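Local coordinates for protein putative fimbrium tip subunit Fim1F (Parabacteroides distasonis, PDB 3R4R) that is a putative component of the fimbrium tip, part of the surface filaments that mediate bacterial cell adhesion and biofilm formation, at residues N125-V137 with A195-N207. Residues are numbered along the deposited sequence; the frame is centred on the assembly and turned at random.
Sequences NSYTAKTIAKGPV and AGLNASSKITIFN. With EDO (1,2-ethanediol), chain H; EDO (1,2-ethanediol), chain G; EDO (1,2-ethanediol), chain F.
Ile132 and Ile203 both turn CG1 into the position between backbone N and carbonyl carbon (chi1 62° and 56°), and their side chains meet at about a right angle. On Ile203 the same torsion sets CG2 anti to the carbonyl carbon, 3.8 Å from Ile132 CD1, while the CG1 branch carries CD1 toward Tyr127 and Lys130. Ile132 belongs to a short antiparallel bridge that joins 131-132, a strand from the N-terminal part of the chain, to the end of strand 191-202 in the transthyretin-like C-terminal domain. Ile132 and Ser201 form its hydrogen-bonded pair: Ile132 N to Ser201 O and Ser201 N to Ile132 O are both 2.9 Å. Ile203 CD1 reaches the edge of the Tyr127 ring, near its plane, 3.9 Å from Tyr127 CD2, while the ring's hydroxyl is hydrogen-bonded to His48 and Arg58. On the face opposite Ile132 and Ser201, the side chain of Lys202, bent at chi2 (-78°), brings CE within 3.4 Å of Thr131 OG1. Toward Gly135 the pairing gives way to an Asx turn, in which Asn198 OD1 takes the backbone N-H of Ser200 from above its carbonyl plane. At the opposite end a water lies 2.7 Å from both Tyr127 O and Lys130 O and accepts from Ile203 N at 3.1 Å.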
loop_
_atom_site.group_PDB
_atom_site.type_symbol
_atom_site.label_atom_id
_atom_site.label_comp_id
_atom_site.label_asym_id
_atom_site.label_seq_id
_atom_site.Cartn_x
_atom_site.Cartn_y
_atom_site.Cartn_z
ATOM N N ASN A 125 -12.240 19.170 -1.249
ATOM C CA ASN A 125 -11.308 18.964 -0.131
ATOM C C ASN A 125 -11.706 17.721 0.709
ATOM O O ASN A 125 -11.897 17.793 1.930
ATOM C CB ASN A 125 -11.237 20.232 0.774
ATOM C CG ASN A 125 -10.886 21.512 0.054
ATOM O OD1 ASN A 125 -9.837 21.662 -0.585
ATOM N ND2 ASN A 125 -11.772 22.474 0.143
ATOM N N SER A 126 -11.795 16.582 0.043
ATOM C CA SER A 126 -12.138 15.331 0.711
ATOM C C SER A 126 -11.043 14.275 0.522
ATOM O O SER A 126 -10.253 14.340 -0.436
ATOM C CB SER A 126 -13.464 14.794 0.196
ATOM O OG SER A 126 -13.455 14.620 -1.211
ATOM N N TYR A 127 -10.995 13.298 1.455
ATOM C CA TYR A 127 -10.057 12.190 1.417
ATOM C C TYR A 127 -10.390 11.243 0.294
ATOM O O TYR A 127 -9.473 10.670 -0.281
ATOM C CB TYR A 127 -10.046 11.427 2.747
ATOM C CG TYR A 127 -9.308 12.135 3.859
ATOM C CD1 TYR A 127 -9.957 13.060 4.673
ATOM C CD2 TYR A 127 -7.985 11.824 4.150
ATOM C CE1 TYR A 127 -9.299 13.667 5.740
ATOM C CE2 TYR A 127 -7.326 12.408 5.230
ATOM C CZ TYR A 127 -7.986 13.332 6.018
ATOM O OH TYR A 127 -7.329 13.971 7.037
ATOM N N THR A 128 -11.702 11.063 -0.028
ATOM C CA THR A 128 -12.121 10.165 -1.115
ATOM C C THR A 128 -11.719 10.746 -2.489
ATOM O O THR A 128 -11.457 9.974 -3.413
ATOM C CB THR A 128 -13.616 9.877 -1.068
ATOM O OG1 THR A 128 -14.318 11.119 -0.970
ATOM C CG2 THR A 128 -13.994 8.956 0.093
ATOM N N ALA A 129 -11.659 12.081 -2.614
ATOM C CA ALA A 129 -11.267 12.749 -3.855
ATOM C C ALA A 129 -9.730 12.853 -3.984
ATOM O O ALA A 129 -9.223 12.998 -5.107
ATOM C CB ALA A 129 -11.886 14.139 -3.919
ATOM N N LYS A 130 -8.995 12.767 -2.845
ATOM C CA LYS A 130 -7.539 12.925 -2.782
ATOM C C LYS A 130 -6.799 11.836 -3.580
ATOM O O LYS A 130 -7.095 10.636 -3.483
ATOM C CB LYS A 130 -7.024 12.910 -1.318
ATOM C CG LYS A 130 -5.517 13.199 -1.139
ATOM C CD LYS A 130 -5.101 14.602 -1.623
ATOM C CE LYS A 130 -3.619 14.852 -1.532
ATOM N NZ LYS A 130 -3.309 16.237 -1.950
ATOM N N THR A 131 -5.815 12.308 -4.355
ATOM C CA THR A 131 -4.877 11.556 -5.165
ATOM C C THR A 131 -3.475 11.982 -4.774
ATOM O O THR A 131 -3.178 13.189 -4.778
ATOM C CB THR A 131 -5.144 11.741 -6.679
ATOM O OG1 THR A 131 -6.427 11.215 -7.009
ATOM C CG2 THR A 131 -4.086 11.064 -7.561
ATOM N N ILE A 132 -2.629 10.987 -4.423
ATOM C CA ILE A 132 -1.221 11.196 -4.133
ATOM C C ILE A 132 -0.458 10.732 -5.376
ATOM O O ILE A 132 -0.862 9.744 -5.990
ATOM C CB ILE A 132 -0.725 10.527 -2.805
ATOM C CG1 ILE A 132 -0.866 8.970 -2.820
ATOM C CG2 ILE A 132 -1.394 11.193 -1.581
ATOM C CD1 ILE A 132 -0.415 8.243 -1.604
ATOM N N ALA A 133 0.595 11.481 -5.776
ATOM C CA ALA A 133 1.385 11.212 -6.991
ATOM C C ALA A 133 2.841 10.831 -6.667
ATOM O O ALA A 133 3.712 10.935 -7.543
ATOM C CB ALA A 133 1.367 12.433 -7.898
ATOM N N LYS A 134 3.108 10.372 -5.423
ATOM C CA LYS A 134 4.451 9.936 -5.024
ATOM C C LYS A 134 4.473 8.411 -5.032
ATOM O O LYS A 134 3.941 7.752 -4.122
ATOM C CB LYS A 134 4.905 10.527 -3.669
ATOM C CG LYS A 134 5.198 12.036 -3.794
ATOM C CD LYS A 134 5.802 12.681 -2.573
ATOM C CE LYS A 134 6.036 14.162 -2.817
ATOM N NZ LYS A 134 6.571 14.859 -1.617
ATOM N N GLY A 135 5.066 7.898 -6.108
ATOM C CA GLY A 135 5.189 6.485 -6.419
ATOM C C GLY A 135 5.957 5.600 -5.464
ATOM O O GLY A 135 6.890 6.051 -4.800
ATOM N N PRO A 136 5.602 4.298 -5.425
ATOM C CA PRO A 136 6.333 3.347 -4.552
ATOM C C PRO A 136 7.741 3.033 -5.102
ATOM O O PRO A 136 7.874 2.478 -6.181
ATOM C CB PRO A 136 5.432 2.107 -4.551
ATOM C CG PRO A 136 4.629 2.199 -5.782
ATOM C CD PRO A 136 4.515 3.639 -6.175
ATOM N N VAL A 137 8.801 3.463 -4.389
ATOM C CA VAL A 137 10.188 3.284 -4.849
ATOM C C VAL A 137 11.075 2.676 -3.732
ATOM O O VAL A 137 11.825 1.742 -3.981
ATOM C CB VAL A 137 10.846 4.612 -5.355
ATOM C CG1 VAL A 137 12.207 4.315 -6.021
ATOM C CG2 VAL A 137 9.949 5.372 -6.312
ATOM N N ALA A 195 7.942 -0.937 -18.270
ATOM C CA ALA A 195 7.183 0.219 -18.724
ATOM C C ALA A 195 5.717 0.114 -18.290
ATOM O O ALA A 195 5.136 -0.969 -18.359
ATOM C CB ALA A 195 7.285 0.324 -20.245
ATOM N N GLY A 196 5.144 1.225 -17.851
ATOM C CA GLY A 196 3.737 1.272 -17.474
ATOM C C GLY A 196 3.430 1.213 -15.994
ATOM O O GLY A 196 2.264 1.081 -15.629
ATOM N N LEU A 197 4.459 1.288 -15.130
ATOM C CA LEU A 197 4.277 1.295 -13.669
ATOM C C LEU A 197 3.577 2.590 -13.288
ATOM O O LEU A 197 3.797 3.608 -13.953
ATOM C CB LEU A 197 5.627 1.117 -12.919
ATOM C CG LEU A 197 6.386 -0.187 -13.182
ATOM C CD1 LEU A 197 7.755 -0.163 -12.556
ATOM C CD2 LEU A 197 5.592 -1.422 -12.721
ATOM N N ASN A 198 2.691 2.539 -12.265
ATOM C CA ASN A 198 1.855 3.668 -11.842
ATOM C C ASN A 198 2.396 4.345 -10.596
ATOM O O ASN A 198 2.668 3.682 -9.595
ATOM C CB ASN A 198 0.419 3.179 -11.573
ATOM C CG ASN A 198 -0.591 4.254 -11.228
ATOM O OD1 ASN A 198 -0.312 5.455 -11.275
ATOM N ND2 ASN A 198 -1.811 3.845 -10.905
ATOM N N ALA A 199 2.466 5.690 -10.634
ATOM C CA ALA A 199 2.968 6.529 -9.536
ATOM C C ALA A 199 1.836 7.295 -8.811
ATOM O O ALA A 199 2.105 7.901 -7.795
ATOM C CB ALA A 199 3.985 7.521 -10.075
ATOM N N SER A 200 0.591 7.245 -9.290
ATOM C CA SER A 200 -0.542 7.951 -8.654
ATOM C C SER A 200 -1.590 6.983 -8.053
ATOM O O SER A 200 -1.784 5.868 -8.551
ATOM C CB SER A 200 -1.231 8.863 -9.651
ATOM O OG SER A 200 -0.384 9.966 -9.931
ATOM N N SER A 201 -2.242 7.402 -6.942
ATOM C CA SER A 201 -3.244 6.547 -6.296
ATOM C C SER A 201 -4.220 7.318 -5.451
ATOM O O SER A 201 -3.910 8.410 -4.961
ATOM C CB SER A 201 -2.576 5.505 -5.397
ATOM O OG SER A 201 -3.504 4.582 -4.849
ATOM N N LYS A 202 -5.412 6.705 -5.267
ATOM C CA LYS A 202 -6.473 7.107 -4.339
ATOM C C LYS A 202 -6.085 6.513 -2.961
ATOM O O LYS A 202 -5.348 5.524 -2.915
ATOM C CB LYS A 202 -7.843 6.651 -4.862
ATOM C CG LYS A 202 -8.307 7.360 -6.139
ATOM C CD LYS A 202 -8.875 8.800 -5.892
ATOM C CE LYS A 202 -9.307 9.508 -7.154
ATOM N NZ LYS A 202 -10.382 8.778 -7.892
ATOM N N ILE A 203 -6.537 7.102 -1.861
ATOM C CA ILE A 203 -6.118 6.685 -0.510
ATOM C C ILE A 203 -7.286 6.169 0.361
ATOM O O ILE A 203 -7.128 6.082 1.586
ATOM C CB ILE A 203 -5.439 7.892 0.230
ATOM C CG1 ILE A 203 -6.395 9.137 0.283
ATOM C CG2 ILE A 203 -4.071 8.231 -0.403
ATOM C CD1 ILE A 203 -6.005 10.239 1.230
ATOM N N THR A 204 -8.437 5.851 -0.235
ATOM C CA THR A 204 -9.614 5.417 0.526
ATOM C C THR A 204 -10.105 4.037 0.059
ATOM O O THR A 204 -11.257 3.658 0.331
ATOM C CB THR A 204 -10.735 6.463 0.373
ATOM O OG1 THR A 204 -11.080 6.661 -1.010
ATOM C CG2 THR A 204 -10.464 7.753 1.111
ATOM N N ILE A 205 -9.226 3.300 -0.657
ATOM C CA ILE A 205 -9.494 2.009 -1.285
ATOM C C ILE A 205 -8.790 0.927 -0.458
ATOM O O ILE A 205 -7.583 0.990 -0.244
ATOM C CB ILE A 205 -9.062 2.047 -2.781
ATOM C CG1 ILE A 205 -7.642 2.650 -2.938
ATOM C CG2 ILE A 205 -10.099 2.911 -3.557
ATOM C CD1 ILE A 205 -7.053 2.590 -4.260
ATOM N N PHE A 206 -9.572 -0.041 0.052
ATOM C CA PHE A 206 -9.038 -1.032 0.983
ATOM C C PHE A 206 -9.244 -2.521 0.562
ATOM O O PHE A 206 -8.947 -3.401 1.379
ATOM C CB PHE A 206 -9.746 -0.836 2.341
ATOM C CG PHE A 206 -9.654 0.564 2.899
ATOM C CD1 PHE A 206 -8.524 0.983 3.589
ATOM C CD2 PHE A 206 -10.723 1.454 2.781
ATOM C CE1 PHE A 206 -8.444 2.277 4.109
ATOM C CE2 PHE A 206 -10.643 2.741 3.319
ATOM C CZ PHE A 206 -9.501 3.144 3.965
ATOM N N ASN A 207 -9.712 -2.815 -0.667
ATOM C CA ASN A 207 -9.950 -4.215 -1.033
ATOM C C ASN A 207 -8.691 -4.808 -1.637
ATOM O O ASN A 207 -8.307 -4.453 -2.747
ATOM C CB ASN A 207 -11.140 -4.372 -1.985
ATOM C CG ASN A 207 -11.576 -5.809 -2.218
ATOM O OD1 ASN A 207 -11.024 -6.775 -1.661
ATOM N ND2 ASN A 207 -12.625 -5.974 -3.009
HETATM C C1 EDO H . 0.654 14.886 -2.684
HETATM O O1 EDO H . -0.456 15.382 -3.461
HETATM C C2 EDO H . 1.427 13.778 -3.395
HETATM O O2 EDO H . 2.078 14.237 -4.597
HETATM C C1 EDO G . 0.226 3.172 -19.601
HETATM O O1 EDO G . 1.411 3.819 -19.137
HETATM C C2 EDO G . 0.331 1.682 -19.316
HETATM O O2 EDO G . 0.463 1.447 -17.903
HETATM C C1 EDO F . 9.629 1.292 -9.231
HETATM O O1 EDO F . 9.739 2.671 -8.836
HETATM C C2 EDO F . 10.597 0.433 -8.423
HETATM O O2 EDO F . 10.018 -0.024 -7.198
HETATM O O HOH W 1 -8.931 9.010 -2.339
#